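Local coordinates for protein polyphenol oxidase, chloroplastic (Malus domestica, PDB 6ELV) that oxidises mono- and o-diphenols to o-diquinones as the full enzyme, of which the C-terminal domain alone is present here, at residues S23-V28 / V125-K130; F56-A61 / V90-K95; D65-D70 / T81-S86. One frame throughout, in Å; residues are numbered along the deposited sequence.

Contact 1 of 3, residues S23-V28 / V125-K130; sequences SKISTV and VTLVPK
Ile25 and Thr27 lie opposite Leu127 and Val125 in an antiparallel beta ladder that joins strand 25-30 to strand 122-131 inside a mixed five-stranded sheet. Each is a hydrogen-bonded pair closed by two backbone bonds, and between them Ser26 and Thr126 form a non-hydrogen-bonded pair whose CA atoms approach to 4.1 Å. The two branches of Thr126 serve different neighbours. OG1, anti to the carbonyl carbon (chi1 -61°), lies 3.5 Å from Ser26 CB, whereas CG2 packs 3.7 Å from Lys24 CG. The Lys24 chain passes Thr126 obliquely and then runs side by side with Val128, both pointing the same way, with Lys24 CD 3.8 Å from Val128 CG2. It is therefore the methylene part of the lysine that makes the contact.

On the face that carries Ile25 and Thr27 the packing across the ladder is looser: Ile25 CG1 stands 4.2 Å from Leu127 CB, and the leucine turns its bulk to Ile136 and Ile139 of the second sheet. Thr27 directs its CG2 methyl to Val125 O, while its OG1 is hydrogen-bonded to Val12 O of strand 11-12, so the threonine links three strands of one sheet.

Beyond Leu127 the ladder stops at a proline, whose nitrogen has no hydrogen to offer Ser23. The ring of Pro129 lies instead against the Ser23 carbonyl group and also touches Leu21. An alanine here would probably leave a gap beside that carbonyl, since the CG and CD atoms that cover it would be missing, and give the loop at Ser23 more room to shift. Pro129 CD sits 3.5 Å from Ser23 O, and Pro129 CG is equally close to Ser23 C.

Contact 2 of 3, residues F56-A61 / V90-K95; sequences FDRDVA and VPHSHK
His92 N donates to Arg58 O at 2.9 Å, from a position 44° out of the carbonyl plane, and so ties the loop between strands 82-89 and 99-107 to the type I beta turn Asp57-Val60 that follows strand 48-57. Arg58 carries most of the side-chain contact. Its CB lies over one face of the His92 imidazole, offset toward the rim and 3.9 Å from the ring centroid, a CH-pi contact. The chain runs extended from CG to NE, and NH1 lies at the ring edge, where it donates to His92 NE2 at 2.9 Å. The guanidinium and the ring are almost perpendicular, at 84°. Because His92 ND1 donates to Val90 O, both ring nitrogens are engaged in the ring plane, which fixes the rotation of the imidazole.

His94 covers one guanidinium face, its CD2 above the centre, while its ND1 is hydrogen-bonded to His96 N. Arg58 NE donates to Lys99 O, so a third part of the chain helps to hold the arginine. At the other end of this surface contact Pro91 lies against the end of the turn and the residue after it, its CB near Asp59 O and its CD 3.7 Å from Ala61 CB.

Contact 3 of 3, residues D65-D70 / T81-S86; sequences DVYVND and TEFAGS. With CA (calcium ion), chain B.
Tyr67 leans across the beta hairpin of strands 62-70 and 82-89 onto Phe83, its partner in a non-hydrogen-bonded pair. Its CB lies 3.6 Å from Glu82 O and also touches Thr81 CB. CG is anti to the carbonyl carbon (chi1 -65°), beside the backbone N, and chi2 of 75° turns the ring so that Tyr67 CD2 is 3.4 Å from Phe83 N. CE2 is 3.7 Å from Phe83 CB. Farther out, CZ and then OH pass Phe83 CD1, CZ at 4.0 Å. Phe83 presents its edge to the face of Tyr67 in a T-shaped pair, centroids 5.6 Å apart and planes at 70°.

Next to this pair the hairpin contains a classic beta bulge, in which Ala84 and Gly85 both face Val66. Val66 O accepts a bond from Ala84 N at 2.8 Å and a weak one from Gly85 N. The backbone angles at Gly85 would press a CB against the preceding carbonyl oxygen, so glycine suits the position. Val66 and Ala84 both touch Leu106 of the other sheet.

At the far end of strand 62-70, Asp70 OD1 and OD2 both bind the calcium ion at 2.5 Å, joined by Asp72, Asp120 and two waters. At the opposite end Ser86 OG donates to Asp65 OD1 at 2.7 Å from above the carboxylate plane. Lys63 NZ forms a salt bridge to the same oxygen, so the aspartate charge is probably balanced there.

In the fold
Contacts 1 and 3 are two strand pairings in one mixed sheet, joined by the pairing of strands 122-131 and 62-70, and their centres are 9 Å apart. Backbone bonds from Val128 N to Asp65 O and from Thr126 N to Tyr67 O close that pairing. Contact 2 lies at the domain surface, 23 Å from the centre of contact 1 and 25 Å from that of contact 3, among connections between the two sheets. Along the chain the contacts are nested, with 65-70/81-86 inside the loop closed by 56-61/90-95, which lies inside that closed by 23-28/125-130. Pairing an early with a late strand thus closes a loop holding the hairpin, whose second strand lies at a sheet edge.

Contact 1 of 3, residues S23-V28 / V125-K130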
loop_
_atom_site.group_PDB
_atom_site.type_symbol
_atom_site.label_atom_id
_atom_site.label_comp_id
_atom_site.label_asym_id
_atom_site.label_seq_id
_atom_site.Cartn_x
_atom_site.Cartn_y
_atom_site.Cartn_z
ATOM N N SER A 23 -5.006 -1.978 -13.094
ATOM C CA SER A 23 -3.719 -1.598 -13.650
ATOM C C SER A 23 -2.877 -1.050 -12.499
ATOM O O SER A 23 -3.380 -0.810 -11.398
ATOM C CB SER A 23 -3.906 -0.554 -14.751
ATOM O OG SER A 23 -2.752 -0.448 -15.555
ATOM N N LYS A 24 -1.590 -0.839 -12.764
ATOM C CA LYS A 24 -0.701 -0.255 -11.766
ATOM C C LYS A 24 -1.121 1.177 -11.465
ATOM O O LYS A 24 -1.362 1.976 -12.377
ATOM C CB LYS A 24 0.734 -0.290 -12.276
ATOM C CG LYS A 24 1.746 0.314 -11.332
ATOM C CD LYS A 24 3.167 -0.069 -11.733
ATOM C CE LYS A 24 3.751 0.821 -12.793
ATOM N NZ LYS A 24 5.244 0.723 -12.745
ATOM N N ILE A 25 -1.209 1.505 -10.174
ATOM C CA ILE A 25 -1.551 2.847 -9.733
ATOM C C ILE A 25 -0.598 3.262 -8.624
ATOM O O ILE A 25 0.011 2.437 -7.944
ATOM C CB ILE A 25 -2.998 2.961 -9.218
ATOM C CG1 ILE A 25 -3.178 2.073 -7.985
ATOM C CG2 ILE A 25 -3.989 2.627 -10.317
ATOM C CD1 ILE A 25 -4.204 2.554 -7.031
ATOM N N SER A 26 -0.493 4.566 -8.434
ATOM C CA SER A 26 0.248 5.091 -7.306
ATOM C C SER A 26 -0.580 6.166 -6.622
ATOM O O SER A 26 -1.489 6.757 -7.210
ATOM C CB SER A 26 1.624 5.619 -7.713
ATOM O OG SER A 26 1.509 6.761 -8.539
ATOM N N THR A 27 -0.265 6.390 -5.353
ATOM C CA THR A 27 -1.014 7.331 -4.542
ATOM C C THR A 27 -0.113 7.887 -3.450
ATOM O O THR A 27 0.759 7.187 -2.930
ATOM C CB THR A 27 -2.268 6.634 -3.985
ATOM O OG1 THR A 27 -3.166 7.587 -3.421
ATOM C CG2 THR A 27 -1.940 5.531 -2.982
ATOM N N VAL A 28 -0.325 9.154 -3.112
ATOM C CA VAL A 28 0.420 9.810 -2.042
ATOM C C VAL A 28 -0.277 9.522 -0.720
ATOM O O VAL A 28 -1.464 9.826 -0.558
ATOM C CB VAL A 28 0.514 11.322 -2.282
ATOM C CG1 VAL A 28 1.195 11.986 -1.085
ATOM C CG2 VAL A 28 1.274 11.626 -3.557
ATOM N N VAL A 125 2.862 5.285 -2.588
ATOM C CA VAL A 125 2.621 3.849 -2.575
ATOM C C VAL A 125 2.123 3.452 -3.954
ATOM O O VAL A 125 1.175 4.056 -4.473
ATOM C CB VAL A 125 1.603 3.465 -1.489
ATOM C CG1 VAL A 125 1.299 1.968 -1.536
ATOM C CG2 VAL A 125 2.159 3.841 -0.106
ATOM N N THR A 126 2.742 2.423 -4.523
ATOM C CA THR A 126 2.369 1.883 -5.822
ATOM C C THR A 126 1.816 0.480 -5.623
ATOM O O THR A 126 2.439 -0.344 -4.944
ATOM C CB THR A 126 3.595 1.851 -6.747
ATOM O OG1 THR A 126 4.087 3.184 -6.946
ATOM C CG2 THR A 126 3.266 1.281 -8.115
ATOM N N LEU A 127 0.658 0.214 -6.223
ATOM C CA LEU A 127 0.036 -1.103 -6.205
ATOM C C LEU A 127 0.101 -1.665 -7.618
ATOM O O LEU A 127 -0.351 -1.013 -8.568
ATOM C CB LEU A 127 -1.415 -1.013 -5.736
ATOM C CG LEU A 127 -1.650 -0.336 -4.381
ATOM C CD1 LEU A 127 -3.121 -0.401 -4.043
ATOM C CD2 LEU A 127 -0.833 -0.988 -3.297
ATOM N N VAL A 128 0.647 -2.867 -7.751
ATOM C CA VAL A 128 0.923 -3.487 -9.041
ATOM C C VAL A 128 0.129 -4.777 -9.128
ATOM O O VAL A 128 0.524 -5.796 -8.556
ATOM C CB VAL A 128 2.424 -3.777 -9.205
ATOM C CG1 VAL A 128 2.700 -4.296 -10.596
ATOM C CG2 VAL A 128 3.284 -2.537 -8.888
ATOM N N PRO A 129 -1.000 -4.787 -9.835
ATOM C CA PRO A 129 -1.753 -6.032 -9.952
ATOM C C PRO A 129 -1.000 -7.014 -10.836
ATOM O O PRO A 129 -0.422 -6.641 -11.866
ATOM C CB PRO A 129 -3.082 -5.594 -10.579
ATOM C CG PRO A 129 -2.714 -4.390 -11.392
ATOM C CD PRO A 129 -1.636 -3.680 -10.574
ATOM N N LYS A 130 -1.001 -8.270 -10.413
ATOM C CA LYS A 130 -0.388 -9.359 -11.160
ATOM C C LYS A 130 -1.415 -10.330 -11.713
ATOM O O LYS A 130 -1.302 -10.749 -12.865
ATOM C CB LYS A 130 0.639 -10.096 -10.289
ATOM C CG LYS A 130 1.746 -9.192 -9.752
ATOM C CD LYS A 130 2.528 -8.543 -10.875
ATOM C CE LYS A 130 3.350 -9.558 -11.641
ATOM N NZ LYS A 130 4.388 -8.899 -12.482
#

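Contact 2 of 3, residues F56-A61 / V90-K95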
loop_
_atom_site.group_PDB
_atom_site.type_symbol
_atom_site.label_atom_id
_atom_site.label_comp_id
_atom_site.label_asym_id
_atom_site.label_seq_id
_atom_site.Cartn_x
_atom_site.Cartn_y
_atom_site.Cartn_z
ATOM N N PHE A 56 -12.473 -9.479 -3.034
ATOM C CA PHE A 56 -12.373 -10.263 -4.258
ATOM C C PHE A 56 -13.174 -11.545 -4.070
ATOM O O PHE A 56 -13.516 -11.926 -2.947
ATOM C CB PHE A 56 -10.909 -10.604 -4.589
ATOM C CG PHE A 56 -10.184 -11.262 -3.449
ATOM C CD1 PHE A 56 -9.590 -10.506 -2.447
ATOM C CD2 PHE A 56 -10.149 -12.646 -3.343
ATOM C CE1 PHE A 56 -8.967 -11.120 -1.390
ATOM C CE2 PHE A 56 -9.514 -13.262 -2.282
ATOM C CZ PHE A 56 -8.928 -12.493 -1.306
ATOM N N ASP A 57 -13.462 -12.208 -5.183
ATOM C CA ASP A 57 -14.117 -13.510 -5.140
ATOM C C ASP A 57 -13.093 -14.565 -4.735
ATOM O O ASP A 57 -12.008 -14.640 -5.315
ATOM C CB ASP A 57 -14.689 -13.879 -6.508
ATOM C CG ASP A 57 -15.980 -13.148 -6.845
ATOM O OD1 ASP A 57 -16.454 -12.300 -6.070
ATOM O OD2 ASP A 57 -16.519 -13.426 -7.933
ATOM N N ARG A 58 -13.466 -15.429 -3.787
ATOM C CA ARG A 58 -12.527 -16.419 -3.271
ATOM C C ARG A 58 -12.066 -17.415 -4.328
ATOM O O ARG A 58 -10.958 -17.946 -4.212
ATOM C CB ARG A 58 -13.136 -17.147 -2.080
ATOM C CG ARG A 58 -13.232 -16.274 -0.850
ATOM C CD ARG A 58 -14.034 -16.963 0.254
ATOM N NE ARG A 58 -14.187 -16.105 1.427
ATOM C CZ ARG A 58 -13.421 -16.150 2.513
ATOM N NH1 ARG A 58 -12.456 -17.052 2.617
ATOM N NH2 ARG A 58 -13.641 -15.308 3.510
ATOM N N ASP A 59 -12.875 -17.670 -5.365
ATOM C CA ASP A 59 -12.487 -18.604 -6.419
ATOM C C ASP A 59 -11.588 -17.982 -7.484
ATOM O O ASP A 59 -11.295 -18.642 -8.487
ATOM C CB ASP A 59 -13.705 -19.301 -7.047
ATOM C CG ASP A 59 -14.658 -18.347 -7.753
ATOM O OD1 ASP A 59 -14.309 -17.179 -8.007
ATOM O OD2 ASP A 59 -15.785 -18.784 -8.057
ATOM N N VAL A 60 -11.133 -16.749 -7.275
ATOM C CA VAL A 60 -10.224 -16.063 -8.188
ATOM C C VAL A 60 -8.885 -15.929 -7.471
ATOM O O VAL A 60 -8.813 -15.311 -6.404
ATOM C CB VAL A 60 -10.776 -14.682 -8.577
ATOM C CG1 VAL A 60 -9.743 -13.889 -9.384
ATOM C CG2 VAL A 60 -12.088 -14.816 -9.347
ATOM N N ALA A 61 -7.817 -16.483 -8.049
ATOM C CA ALA A 61 -6.486 -16.242 -7.500
ATOM C C ALA A 61 -6.165 -14.759 -7.613
ATOM O O ALA A 61 -6.408 -14.142 -8.659
ATOM C CB ALA A 61 -5.436 -17.033 -8.277
ATOM N N VAL A 90 -4.949 -17.699 -2.653
ATOM C CA VAL A 90 -5.074 -18.900 -3.482
ATOM C C VAL A 90 -6.562 -19.209 -3.624
ATOM O O VAL A 90 -7.333 -19.033 -2.663
ATOM C CB VAL A 90 -4.229 -20.074 -2.940
ATOM C CG1 VAL A 90 -4.778 -20.583 -1.673
ATOM C CG2 VAL A 90 -4.112 -21.236 -3.936
ATOM N N PRO A 91 -7.009 -19.624 -4.803
ATOM C CA PRO A 91 -8.444 -19.817 -5.019
ATOM C C PRO A 91 -8.989 -20.938 -4.153
ATOM O O PRO A 91 -8.347 -21.976 -3.959
ATOM C CB PRO A 91 -8.545 -20.158 -6.509
ATOM C CG PRO A 91 -7.155 -20.452 -6.960
ATOM C CD PRO A 91 -6.221 -19.802 -6.032
ATOM N N HIS A 92 -10.181 -20.712 -3.623
ATOM C CA HIS A 92 -10.803 -21.673 -2.727
ATOM C C HIS A 92 -12.288 -21.382 -2.674
ATOM O O HIS A 92 -12.765 -20.358 -3.180
ATOM C CB HIS A 92 -10.186 -21.596 -1.322
ATOM C CG HIS A 92 -10.376 -20.272 -0.642
ATOM N ND1 HIS A 92 -9.565 -19.187 -0.895
ATOM C CD2 HIS A 92 -11.283 -19.855 0.274
ATOM C CE1 HIS A 92 -9.964 -18.163 -0.161
ATOM N NE2 HIS A 92 -10.999 -18.539 0.567
ATOM N N SER A 93 -13.018 -22.300 -2.047
ATOM C CA SER A 93 -14.408 -22.030 -1.739
ATOM C C SER A 93 -14.597 -21.965 -0.233
ATOM O O SER A 93 -13.769 -22.433 0.551
ATOM C CB SER A 93 -15.357 -23.047 -2.375
ATOM O OG SER A 93 -15.162 -24.314 -1.813
ATOM N N HIS A 94 -15.684 -21.314 0.150
ATOM C CA HIS A 94 -16.033 -21.108 1.543
ATOM C C HIS A 94 -17.504 -21.445 1.705
ATOM O O HIS A 94 -18.327 -21.068 0.868
ATOM C CB HIS A 94 -15.754 -19.650 1.884
ATOM C CG HIS A 94 -16.043 -19.239 3.292
ATOM N ND1 HIS A 94 -17.309 -19.235 3.844
ATOM C CD2 HIS A 94 -15.220 -18.706 4.225
ATOM C CE1 HIS A 94 -17.233 -18.742 5.072
ATOM N NE2 HIS A 94 -15.979 -18.410 5.325
ATOM N N LYS A 95 -17.813 -22.145 2.803
ATOM C CA LYS A 95 -19.136 -22.706 3.069
ATOM C C LYS A 95 -20.256 -21.672 3.093
ATOM O O LYS A 95 -21.422 -22.053 2.922
ATOM C CB LYS A 95 -19.107 -23.464 4.412
ATOM C CG LYS A 95 -18.751 -22.523 5.586
ATOM C CD LYS A 95 -18.308 -23.236 6.838
ATOM C CE LYS A 95 -18.269 -22.254 7.974
ATOM N NZ LYS A 95 -19.643 -21.764 8.264
#

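Contact 3 of 3, residues D65-D70 / T81-S86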
loop_
_atom_site.group_PDB
_atom_site.type_symbol
_atom_site.label_atom_id
_atom_site.label_comp_id
_atom_site.label_asym_id
_atom_site.label_seq_id
_atom_site.Cartn_x
_atom_site.Cartn_y
_atom_site.Cartn_z
ATOM N N ASP A 65 1.426 -6.596 -5.897
ATOM C CA ASP A 65 2.659 -6.228 -5.228
ATOM C C ASP A 65 2.609 -4.755 -4.836
ATOM O O ASP A 65 1.943 -3.942 -5.485
ATOM C CB ASP A 65 3.870 -6.528 -6.113
ATOM C CG ASP A 65 3.981 -8.002 -6.484
ATOM O OD1 ASP A 65 3.487 -8.878 -5.736
ATOM O OD2 ASP A 65 4.587 -8.288 -7.529
ATOM N N VAL A 66 3.309 -4.422 -3.758
ATOM C CA VAL A 66 3.282 -3.086 -3.180
ATOM C C VAL A 66 4.697 -2.537 -3.140
ATOM O O VAL A 66 5.614 -3.212 -2.649
ATOM C CB VAL A 66 2.693 -3.112 -1.760
ATOM C CG1 VAL A 66 2.580 -1.696 -1.201
ATOM C CG2 VAL A 66 1.344 -3.816 -1.750
ATOM N N TYR A 67 4.862 -1.313 -3.641
ATOM C CA TYR A 67 6.138 -0.611 -3.650
ATOM C C TYR A 67 5.965 0.765 -3.018
ATOM O O TYR A 67 4.867 1.324 -2.989
ATOM C CB TYR A 67 6.685 -0.445 -5.081
ATOM C CG TYR A 67 7.040 -1.746 -5.754
ATOM C CD1 TYR A 67 6.053 -2.601 -6.237
ATOM C CD2 TYR A 67 8.365 -2.120 -5.918
ATOM C CE1 TYR A 67 6.387 -3.788 -6.853
ATOM C CE2 TYR A 67 8.702 -3.307 -6.536
ATOM C CZ TYR A 67 7.707 -4.145 -6.986
ATOM O OH TYR A 67 8.036 -5.333 -7.603
ATOM N N VAL A 68 7.070 1.327 -2.539
ATOM C CA VAL A 68 7.069 2.663 -1.950
ATOM C C VAL A 68 8.207 3.469 -2.560
ATOM O O VAL A 68 9.291 2.934 -2.812
ATOM C CB VAL A 68 7.219 2.571 -0.411
ATOM C CG1 VAL A 68 7.296 3.951 0.230
ATOM C CG2 VAL A 68 6.056 1.802 0.182
ATOM N N ASN A 69 7.978 4.768 -2.761
ATOM C CA ASN A 69 9.052 5.657 -3.179
ATOM C C ASN A 69 8.898 7.011 -2.508
ATOM O O ASN A 69 7.834 7.365 -2.006
ATOM C CB ASN A 69 9.196 5.799 -4.716
ATOM C CG ASN A 69 8.048 6.547 -5.387
ATOM O OD1 ASN A 69 7.092 5.932 -5.864
ATOM N ND2 ASN A 69 8.162 7.867 -5.489
ATOM N N ASP A 70 9.996 7.765 -2.545
ATOM C CA ASP A 70 10.058 9.107 -1.986
ATOM C C ASP A 70 9.122 10.022 -2.773
ATOM O O ASP A 70 9.179 10.078 -4.009
ATOM C CB ASP A 70 11.517 9.567 -2.074
ATOM C CG ASP A 70 11.785 10.886 -1.385
ATOM O OD1 ASP A 70 11.089 11.881 -1.691
ATOM O OD2 ASP A 70 12.741 10.948 -0.572
ATOM N N THR A 81 11.343 3.026 -7.024
ATOM C CA THR A 81 10.428 2.350 -6.117
ATOM C C THR A 81 11.072 1.125 -5.487
ATOM O O THR A 81 11.872 0.416 -6.106
ATOM C CB THR A 81 9.126 1.936 -6.808
ATOM O OG1 THR A 81 9.391 0.917 -7.778
ATOM C CG2 THR A 81 8.439 3.102 -7.477
ATOM N N GLU A 82 10.671 0.872 -4.248
ATOM C CA GLU A 82 11.239 -0.170 -3.405
ATOM C C GLU A 82 10.134 -1.119 -2.975
ATOM O O GLU A 82 9.123 -0.679 -2.422
ATOM C CB GLU A 82 11.835 0.471 -2.154
ATOM C CG GLU A 82 12.568 -0.490 -1.282
ATOM C CD GLU A 82 13.840 -0.991 -1.931
ATOM O OE1 GLU A 82 14.420 -0.264 -2.769
ATOM O OE2 GLU A 82 14.243 -2.130 -1.609
ATOM N N PHE A 83 10.358 -2.414 -3.182
ATOM C CA PHE A 83 9.368 -3.424 -2.845
ATOM C C PHE A 83 9.107 -3.451 -1.343
ATOM O O PHE A 83 10.036 -3.538 -0.532
ATOM C CB PHE A 83 9.879 -4.787 -3.309
ATOM C CG PHE A 83 8.982 -5.928 -2.928
ATOM C CD1 PHE A 83 7.760 -6.121 -3.566
ATOM C CD2 PHE A 83 9.344 -6.815 -1.929
ATOM C CE1 PHE A 83 6.922 -7.177 -3.214
ATOM C CE2 PHE A 83 8.494 -7.877 -1.583
ATOM C CZ PHE A 83 7.296 -8.045 -2.234
ATOM N N ALA A 84 7.824 -3.434 -0.978
ATOM C CA ALA A 84 7.398 -3.482 0.417
ATOM C C ALA A 84 6.695 -4.777 0.811
ATOM O O ALA A 84 6.721 -5.136 1.999
ATOM C CB ALA A 84 6.466 -2.307 0.732
ATOM N N GLY A 85 6.056 -5.468 -0.124
ATOM C CA GLY A 85 5.328 -6.682 0.196
ATOM C C GLY A 85 4.292 -6.968 -0.866
ATOM O O GLY A 85 4.164 -6.240 -1.847
ATOM N N SER A 86 3.553 -8.049 -0.652
ATOM C CA SER A 86 2.571 -8.517 -1.623
ATOM C C SER A 86 1.358 -9.056 -0.901
ATOM O O SER A 86 1.458 -9.568 0.217
ATOM C CB SER A 86 3.090 -9.681 -2.473
ATOM O OG SER A 86 4.256 -9.332 -3.176
HETATM CA CA CA B . 12.239 13.286 0.071
HETATM O O HOH W 1 13.398 15.361 0.738
HETATM O O HOH W 2 14.073 12.597 1.482
#